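Cupin 2, conserved barrel domain protein (Novosphingobium aromaticivorans DSM 12444, PDB 3ES1) is of unknown function but has a cupin-like barrel fold, with a cupin domain, and assembles as a two-chain unit. Local coordinates at residues I128-G132 / T133-W137. Residues are numbered along the deposited sequence; the frame is centred on the assembly and turned at random.
Sequences IVQRG and TNHLW
The side-chain amide of Q130 lies flat over one face of the H135 imidazole. The two planes are 20° apart, and Q130 NE2 sits 3.3 Å above the ring plane, over its centre. The Q130 chain starts with CG anti to the backbone N (chi1 -175°) and then bends at chi2, which lays the amide across the ring. T133 OG1 donates a hydrogen bond to Q130 OE1 at 2.7 Å, in the carbonyl plane and on a lone pair. This bond is consistent with OE1 facing the hydroxyl, which puts NE2 over the imidazole. The same hydroxyl also hydrogen-bonds T19 of the second subunit. H135 is gripped at its edge. H135 ND1 donates to T133 O at 2.7 Å with an N-H...O angle of 169°, and that oxygen lies almost in the ring plane. With an alanine in place of the H135 imidazole, T133 O is likely to lose its ring N-H donor and the Q130 amide the surface it stacks on.

The stretch from R131 to H135 joins strand 127-130 to strand 136-138 in the cupin fold. G132 lies in this turn. The H135 ring also meets the ring of H95, and the W137 ring that of F149.

Farther from the turn, Q130 NE2 is 3.5 Å from W137 CZ2. I128 CD1 packs 3.7 Å from W137 CH2, and I128 CG1 lies at the indole edge, in its plane. On the dimer side, R131 NH2 bonds to the backbone O of D62 and forms a salt bridge with E63, both of the second subunit, and I128 and V129 join a parallel beta ladder with a strand of that chain.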
ATOM      1  N   ILE A 128      -8.107  -3.841  -3.098  1.00 17.03           N
ATOM      2  CA  ILE A 128      -8.185  -4.007  -4.537  1.00 16.34           C
ATOM      3  C   ILE A 128      -6.781  -4.219  -5.122  1.00 17.35           C
ATOM      4  O   ILE A 128      -5.841  -3.493  -4.803  1.00 17.37           O
ATOM      5  CB  ILE A 128      -8.823  -2.811  -5.270  1.00 15.94           C
ATOM      6  CG1 ILE A 128     -10.180  -2.416  -4.618  1.00 13.46           C
ATOM      7  CG2 ILE A 128      -8.968  -3.138  -6.730  1.00 13.08           C
ATOM      8  CD1 ILE A 128      -9.985  -1.283  -3.620  1.00 15.44           C
ATOM      9  N   VAL A 129      -6.677  -5.255  -5.948  1.00 18.05           N
ATOM     10  CA  VAL A 129      -5.478  -5.476  -6.791  1.00 17.89           C
ATOM     11  C   VAL A 129      -5.850  -5.115  -8.226  1.00 18.55           C
ATOM     12  O   VAL A 129      -6.525  -5.888  -8.916  1.00 19.33           O
ATOM     13  CB  VAL A 129      -4.978  -6.937  -6.668  1.00 17.36           C
ATOM     14  CG1 VAL A 129      -3.673  -7.174  -7.435  1.00 17.00           C
ATOM     15  CG2 VAL A 129      -4.806  -7.309  -5.160  1.00 18.32           C
ATOM     16  N   GLN A 130      -5.431  -3.937  -8.655  1.00 18.44           N
ATOM     17  CA  GLN A 130      -5.812  -3.382  -9.941  1.00 18.26           C
ATOM     18  C   GLN A 130      -4.728  -3.698 -10.949  1.00 17.90           C
ATOM     19  O   GLN A 130      -3.698  -3.149 -10.906  1.00 17.94           O
ATOM     20  CB  GLN A 130      -6.097  -1.863  -9.854  1.00 17.61           C
ATOM     21  CG  GLN A 130      -6.617  -1.189 -11.093  1.00 18.44           C
ATOM     22  CD  GLN A 130      -8.131  -1.011 -11.066  1.00 17.73           C
ATOM     23  OE1 GLN A 130      -8.826  -1.615 -11.797  1.00 18.63           O
ATOM     24  NE2 GLN A 130      -8.596  -0.229 -10.185  1.00 18.98           N
ATOM     25  N   ARG A 131      -5.002  -4.624 -11.846  1.00 18.35           N
ATOM     26  CA  ARG A 131      -3.981  -5.203 -12.747  1.00 18.77           C
ATOM     27  C   ARG A 131      -3.989  -4.552 -14.150  1.00 18.90           C
ATOM     28  O   ARG A 131      -4.070  -5.225 -15.173  1.00 19.06           O
ATOM     29  CB  ARG A 131      -4.114  -6.733 -12.777  1.00 19.44           C
ATOM     30  CG  ARG A 131      -3.786  -7.375 -11.404  1.00 18.72           C
ATOM     31  CD  ARG A 131      -3.984  -8.859 -11.378  1.00 21.33           C
ATOM     32  NE  ARG A 131      -3.191  -9.489 -12.437  1.00 22.23           N
ATOM     33  CZ  ARG A 131      -3.689  -9.960 -13.564  1.00 21.93           C
ATOM     34  NH1 ARG A 131      -4.980  -9.866 -13.816  1.00 19.44           N
ATOM     35  NH2 ARG A 131      -2.877 -10.493 -14.463  1.00 21.40           N
ATOM     36  N   GLY A 132      -3.840  -3.233 -14.125  1.00 18.34           N
ATOM     37  CA  GLY A 132      -3.646  -2.376 -15.336  1.00 18.87           C
ATOM     38  C   GLY A 132      -4.921  -2.232 -16.138  1.00 18.59           C
ATOM     39  O   GLY A 132      -4.947  -2.012 -17.346  1.00 18.20           O
ATOM     40  N   THR A 133      -6.004  -2.346 -15.406  1.00 19.79           N
ATOM     41  CA  THR A 133      -7.359  -2.273 -15.969  1.00 19.48           C
ATOM     42  C   THR A 133      -8.005  -0.899 -16.024  1.00 20.36           C
ATOM     43  O   THR A 133      -7.937  -0.086 -15.078  1.00 20.61           O
ATOM     44  CB  THR A 133      -8.264  -3.226 -15.185  1.00 19.33           C
ATOM     45  OG1 THR A 133      -7.960  -3.136 -13.799  1.00 20.59           O
ATOM     46  CG2 THR A 133      -8.028  -4.715 -15.633  1.00 17.90           C
ATOM     47  N   ASN A 134      -8.686  -0.676 -17.139  1.00 19.31           N
ATOM     48  CA  ASN A 134      -9.642   0.436 -17.254  1.00 19.79           C
ATOM     49  C   ASN A 134     -10.670   0.389 -16.117  1.00 19.81           C
ATOM     50  O   ASN A 134     -11.272  -0.660 -15.838  1.00 18.83           O
ATOM     51  CB  ASN A 134     -10.339   0.410 -18.623  1.00 19.92           C
ATOM     52  CG  ASN A 134     -10.925   1.728 -18.983  1.00 23.31           C
ATOM     53  OD1 ASN A 134     -10.366   2.802 -18.652  1.00 22.47           O
ATOM     54  ND2 ASN A 134     -12.070   1.685 -19.681  1.00 25.09           N
ATOM     55  N   HIS A 135     -10.795   1.497 -15.409  1.00 18.30           N
ATOM     56  CA  HIS A 135     -11.720   1.603 -14.243  1.00 19.02           C
ATOM     57  C   HIS A 135     -12.090   3.030 -13.851  1.00 18.88           C
ATOM     58  O   HIS A 135     -11.400   4.008 -14.177  1.00 18.83           O
ATOM     59  CB  HIS A 135     -11.070   0.965 -12.997  1.00 19.42           C
ATOM     60  CG  HIS A 135      -9.883   1.740 -12.520  1.00 18.98           C
ATOM     61  ND1 HIS A 135      -8.666   1.679 -13.167  1.00 19.36           N
ATOM     62  CD2 HIS A 135      -9.773   2.728 -11.595  1.00 20.14           C
ATOM     63  CE1 HIS A 135      -7.820   2.510 -12.578  1.00 22.64           C
ATOM     64  NE2 HIS A 135      -8.475   3.180 -11.644  1.00 19.01           N
ATOM     65  N   LEU A 136     -13.151   3.128 -13.056  1.00 19.78           N
ATOM     66  CA  LEU A 136     -13.454   4.354 -12.289  1.00 18.52           C
ATOM     67  C   LEU A 136     -13.881   3.966 -10.871  1.00 18.03           C
ATOM     68  O   LEU A 136     -14.287   2.824 -10.601  1.00 16.52           O
ATOM     69  CB  LEU A 136     -14.560   5.205 -12.996  1.00 19.85           C
ATOM     70  CG  LEU A 136     -16.007   4.695 -13.137  1.00 19.94           C
ATOM     71  CD1 LEU A 136     -16.805   4.801 -11.794  1.00 16.92           C
ATOM     72  CD2 LEU A 136     -16.730   5.447 -14.220  1.00 19.93           C
ATOM     73  N   TRP A 137     -13.774   4.925  -9.977  1.00 16.40           N
ATOM     74  CA  TRP A 137     -14.259   4.800  -8.597  1.00 16.44           C
ATOM     75  C   TRP A 137     -15.481   5.711  -8.388  1.00 17.76           C
ATOM     76  O   TRP A 137     -15.450   6.877  -8.751  1.00 16.40           O
ATOM     77  CB  TRP A 137     -13.175   5.194  -7.588  1.00 16.85           C
ATOM     78  CG  TRP A 137     -11.895   4.451  -7.737  1.00 14.81           C
ATOM     79  CD1 TRP A 137     -10.801   4.867  -8.419  1.00 15.50           C
ATOM     80  CD2 TRP A 137     -11.601   3.122  -7.280  1.00 17.29           C
ATOM     81  NE1 TRP A 137      -9.811   3.913  -8.399  1.00 13.99           N
ATOM     82  CE2 TRP A 137     -10.272   2.820  -7.719  1.00 18.69           C
ATOM     83  CE3 TRP A 137     -12.313   2.157  -6.564  1.00 18.82           C
ATOM     84  CZ2 TRP A 137      -9.648   1.628  -7.430  1.00 19.00           C
ATOM     85  CZ3 TRP A 137     -11.683   0.974  -6.273  1.00 15.10           C
ATOM     86  CH2 TRP A 137     -10.361   0.715  -6.708  1.00 16.14           C
TER